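PDB 4RYK: Lmo0325 protein from Listeria monocytogenes EGD-e, which probably binds DNA as a transcriptional regulator of the Rgg type, with a helix-turn-helix domain followed by a helical, TPR-like C-terminal domain. Local coordinates for residues T276-E279 against I285-L288; N209-L214 against N250-A255. One frame throughout, in Å; residues are numbered along the deposited sequence.

Contact 1. Residues T276-E279 against I285-L288; sequences TWKE and IADL
Ile285 lays a single methyl, CG2, on the indole of Trp277, and the contact is organised round that meeting. The methyl stands 3.5 Å from the centroid of the five-membered ring and only 7° off its normal, a nearly vertical CH-pi contact in which no ring edge takes part. All five atoms of the pyrrole ring therefore lie at similar distances from it; the nearest is Trp277 CD2, 3.5 Å from Ile285 CG2. The torsion of Ile285 accounts for which branch does the touching: with chi1 at -61°, CG2 lies anti to the backbone N and reaches the indole, while CG1 and CD1 are carried off to the other side. Ile285 CD1 thus leads away from the ring. Ile285 also packs on Phe240 of the second subunit.

Ala286 sits where the backbones are nearest, 5.4 Å between Trp277 CA and Ala286 CA. Its methyl points toward 276-279 and lies 4.0 Å from Trp277 CB, at the root of the indole. Lys278 closes the same methyl from the solvent side: Lys278 CG comes to 3.6 Å from Ala286 CB, and the extended chain runs on past it with its apolar flank turned inward. The ammonium and the carboxylate of Asp287 carry opposite charges but do not meet, with Lys278 NZ 5.5 Å from Asp287 OD1.

This is the close approach of two consecutive helices joined by a short turn, consistent with the helical hairpins of TPR-like folds. The indole also stacks with Tyr289 and meets Phe244 obliquely, and it packs on Ile247, Val248 and Tyr251, so that helix 243-259 packs on it as well, beside helices 263-279 and 283-300.

Contact 2. Residues N209-L214 against N250-A255; sequences NLTDEL and NYYQGA
Tyr252 spans the gap between two helices and donates a hydrogen bond to Asp212, with Tyr252 OH 2.7 Å from Asp212 OD2. The bond uses the anti side of the carboxylate oxygen and leaves the carboxylate plane by 17°. Relative to the tyrosine ring, OD2 sits at the edge and in the ring plane, whereas the carboxylate itself stands almost upright to the ring, their planes 88° apart. The hydroxyl also lies close to the methylene, Asp212 CB 3.1 Å from Tyr252 OH. Such a bond would probably favour the charged form of the carboxylate.

Nearer the root of the tyrosine, Thr211 supplies a methyl. Its CG2, placed anti to the backbone N by a chi1 of -58°, lies 3.9 Å from Tyr252 CB and approaches the ring obliquely. The hydroxyl takes no part, since Thr211 OG1 is hydrogen-bonded to Phe207 O one turn earlier in its own helix.

At the level of the fold, the pair joins helix 197-216 directly to helix 243-259, with helix 220-235 lying between them in the sequence, inside the TPR-like C-terminal region of an Rgg-type protein. The nearest alpha carbons, of Asp212 and Tyr252, are 7.3 Å apart, and the tyrosine side chain bridges that distance.

The ring itself is set between two neighbours. The backbone N of Asp212 lies 4.2 Å above one face of Tyr252, near the rim, and CD1 of Tyr251 lies 3.8 Å above the opposite face. Tyr251 is in turn placed by Tyr289, which it meets edge-to-face, and by Ala270, Ala273 and Trp277. Farther out, Tyr289 also packs on Tyr252, while Val226 of helix 220-235 backs Thr211.

Followed from the N terminus, the chain leaves the helix-turn-helix region and enters the helical C-terminal part before either contact begins. Contact 2 closes first: from 209-214 the chain runs through helix 220-235 and returns at 250-255, a loop of 35 residues. Contact 1 opens later and closes over five residues, 280-284, of which 280-282 connect helices 263-279 and 283-300. The two are in series, neither nested nor crossed. Helix 243-259 links them, since Trp277 CH2 lies 4.0 Å from Tyr251 CB, and the contact centres are about 16 Å apart. Together they tie helix 197-216 through helix 243-259 to the last helical hairpin, which also meets the second subunit.

Contact 1. Residues T276-E279 against I285-L288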
# COMPACT_ATOMS: atom_id res chain seq x y z
N THR A 276 -6.92 9.16 20.44
CA THR A 276 -7.15 9.11 19.02
C THR A 276 -7.12 7.68 18.56
O THR A 276 -7.97 7.28 17.77
CB THR A 276 -6.14 9.95 18.24
OG1 THR A 276 -6.29 11.34 18.59
CG2 THR A 276 -6.41 9.82 16.77
N TRP A 277 -6.16 6.90 19.02
CA TRP A 277 -6.18 5.48 18.67
C TRP A 277 -7.51 4.82 19.13
O TRP A 277 -8.05 3.95 18.41
CB TRP A 277 -5.01 4.72 19.28
CG TRP A 277 -3.72 4.87 18.52
CD1 TRP A 277 -3.54 4.65 17.20
CD2 TRP A 277 -2.46 5.22 19.04
NE1 TRP A 277 -2.25 4.85 16.86
CE2 TRP A 277 -1.56 5.23 17.98
CE3 TRP A 277 -2.00 5.59 20.31
CZ2 TRP A 277 -0.22 5.54 18.14
CZ3 TRP A 277 -0.70 5.93 20.46
CH2 TRP A 277 0.19 5.89 19.38
N LYS A 278 -8.02 5.23 20.28
CA LYS A 278 -9.30 4.69 20.75
C LYS A 278 -10.42 5.08 19.86
O LYS A 278 -11.24 4.24 19.50
CB LYS A 278 -9.67 5.12 22.16
CG LYS A 278 -8.81 4.43 23.18
CD LYS A 278 -9.11 4.89 24.58
CE LYS A 278 -8.09 4.30 25.54
NZ LYS A 278 -8.34 4.77 26.92
N GLU A 279 -10.45 6.35 19.48
CA GLU A 279 -11.56 6.87 18.69
C GLU A 279 -11.60 6.26 17.30
O GLU A 279 -12.65 6.20 16.68
CB GLU A 279 -11.44 8.35 18.59
CG GLU A 279 -11.73 9.03 19.90
CD GLU A 279 -11.46 10.52 19.83
OE1 GLU A 279 -10.86 10.95 18.83
OE2 GLU A 279 -11.85 11.24 20.76
N ILE A 285 -3.83 -1.02 20.32
CA ILE A 285 -2.72 -0.09 20.24
C ILE A 285 -2.83 0.94 21.36
O ILE A 285 -1.82 1.27 22.03
CB ILE A 285 -2.71 0.63 18.87
CG1 ILE A 285 -2.55 -0.41 17.73
CG2 ILE A 285 -1.69 1.77 18.84
CD1 ILE A 285 -1.25 -1.17 17.73
N ALA A 286 -4.04 1.48 21.58
CA ALA A 286 -4.20 2.48 22.65
C ALA A 286 -3.75 1.93 24.00
O ALA A 286 -3.18 2.65 24.80
CB ALA A 286 -5.61 2.94 22.78
N ASP A 287 -4.14 0.69 24.27
CA ASP A 287 -3.84 0.00 25.53
C ASP A 287 -2.35 -0.17 25.70
O ASP A 287 -1.79 0.09 26.76
CB ASP A 287 -4.45 -1.41 25.54
CG ASP A 287 -5.99 -1.41 25.69
OD1 ASP A 287 -6.55 -0.39 26.11
OD2 ASP A 287 -6.63 -2.46 25.40
N LEU A 288 -1.72 -0.61 24.63
CA LEU A 288 -0.29 -0.78 24.67
C LEU A 288 0.43 0.53 24.93
O LEU A 288 1.34 0.57 25.77
CB LEU A 288 0.20 -1.45 23.41
CG LEU A 288 1.70 -1.57 23.42
CD1 LEU A 288 2.18 -2.59 24.47
CD2 LEU A 288 2.19 -1.91 22.01

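Contact 2. Residues N209-L214 against N250-A255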
# COMPACT_ATOMS: atom_id res chain seq x y z
N ASN A 209 10.14 2.57 16.07
CA ASN A 209 10.90 1.68 16.97
C ASN A 209 12.18 2.27 17.49
O ASN A 209 12.49 2.14 18.68
CB ASN A 209 11.21 0.34 16.33
CG ASN A 209 9.99 -0.56 16.25
OD1 ASN A 209 8.95 -0.29 16.82
ND2 ASN A 209 10.13 -1.65 15.54
N LEU A 210 12.92 2.92 16.61
CA LEU A 210 14.17 3.56 17.04
C LEU A 210 13.92 4.73 17.98
O LEU A 210 14.64 4.90 18.97
CB LEU A 210 14.92 4.09 15.85
CG LEU A 210 15.45 3.04 14.89
CD1 LEU A 210 16.16 3.74 13.74
CD2 LEU A 210 16.37 2.05 15.60
N THR A 211 12.91 5.54 17.66
CA THR A 211 12.62 6.70 18.47
C THR A 211 12.29 6.22 19.88
O THR A 211 12.75 6.78 20.87
CB THR A 211 11.46 7.52 17.90
OG1 THR A 211 11.77 7.94 16.56
CG2 THR A 211 11.19 8.72 18.70
N ASP A 212 11.46 5.19 19.95
CA ASP A 212 11.03 4.61 21.22
C ASP A 212 12.26 4.16 22.00
O ASP A 212 12.41 4.46 23.19
CB ASP A 212 10.10 3.43 20.97
CG ASP A 212 9.57 2.81 22.27
OD1 ASP A 212 10.31 2.06 22.91
OD2 ASP A 212 8.40 3.05 22.64
N GLU A 213 13.15 3.45 21.33
CA GLU A 213 14.34 2.90 22.02
C GLU A 213 15.30 3.99 22.46
O GLU A 213 15.94 3.89 23.51
CB GLU A 213 15.05 1.85 21.16
CG GLU A 213 15.93 0.91 21.98
CD GLU A 213 15.09 0.07 22.94
OE1 GLU A 213 14.28 -0.76 22.45
OE2 GLU A 213 15.19 0.30 24.16
N LEU A 214 15.40 5.05 21.67
CA LEU A 214 16.29 6.14 22.01
C LEU A 214 15.75 6.92 23.18
O LEU A 214 16.53 7.37 24.05
CB LEU A 214 16.50 7.09 20.85
CG LEU A 214 17.33 6.42 19.78
CD1 LEU A 214 17.17 7.19 18.48
CD2 LEU A 214 18.79 6.26 20.22
N ASN A 250 2.90 11.87 16.83
CA ASN A 250 2.36 12.77 17.84
C ASN A 250 2.61 12.26 19.25
O ASN A 250 2.96 13.06 20.13
CB ASN A 250 0.85 13.03 17.68
CG ASN A 250 0.52 14.00 16.53
OD1 ASN A 250 1.38 14.70 16.00
ND2 ASN A 250 -0.76 14.04 16.16
N TYR A 251 2.43 10.95 19.47
CA TYR A 251 2.75 10.35 20.75
C TYR A 251 4.22 10.61 21.16
O TYR A 251 4.51 11.11 22.24
CB TYR A 251 2.47 8.84 20.76
CG TYR A 251 2.89 8.28 22.09
CD1 TYR A 251 4.18 7.83 22.30
CD2 TYR A 251 2.00 8.26 23.16
CE1 TYR A 251 4.60 7.38 23.55
CE2 TYR A 251 2.38 7.81 24.40
CZ TYR A 251 3.69 7.38 24.61
OH TYR A 251 4.04 6.94 25.87
N TYR A 252 5.16 10.25 20.30
CA TYR A 252 6.58 10.43 20.64
C TYR A 252 7.03 11.90 20.80
O TYR A 252 7.90 12.19 21.61
CB TYR A 252 7.49 9.64 19.68
CG TYR A 252 7.38 8.14 19.91
CD1 TYR A 252 7.76 7.57 21.12
CD2 TYR A 252 6.93 7.30 18.92
CE1 TYR A 252 7.66 6.21 21.34
CE2 TYR A 252 6.81 5.92 19.13
CZ TYR A 252 7.16 5.39 20.34
OH TYR A 252 7.05 4.04 20.56
N GLN A 253 6.40 12.83 20.07
CA GLN A 253 6.71 14.26 20.20
C GLN A 253 6.28 14.68 21.61
O GLN A 253 6.98 15.45 22.31
CB GLN A 253 6.00 15.07 19.12
CG GLN A 253 6.23 16.58 19.19
CD GLN A 253 7.71 16.95 19.12
OE1 GLN A 253 8.22 17.19 18.05
NE2 GLN A 253 8.42 16.94 20.27
N GLY A 254 5.17 14.09 22.06
CA GLY A 254 4.69 14.33 23.41
C GLY A 254 5.69 13.90 24.45
O GLY A 254 6.03 14.64 25.35
N ALA A 255 6.20 12.68 24.30
CA ALA A 255 7.15 12.13 25.25
C ALA A 255 8.43 12.96 25.29
O ALA A 255 8.95 13.25 26.36
CB ALA A 255 7.48 10.69 24.84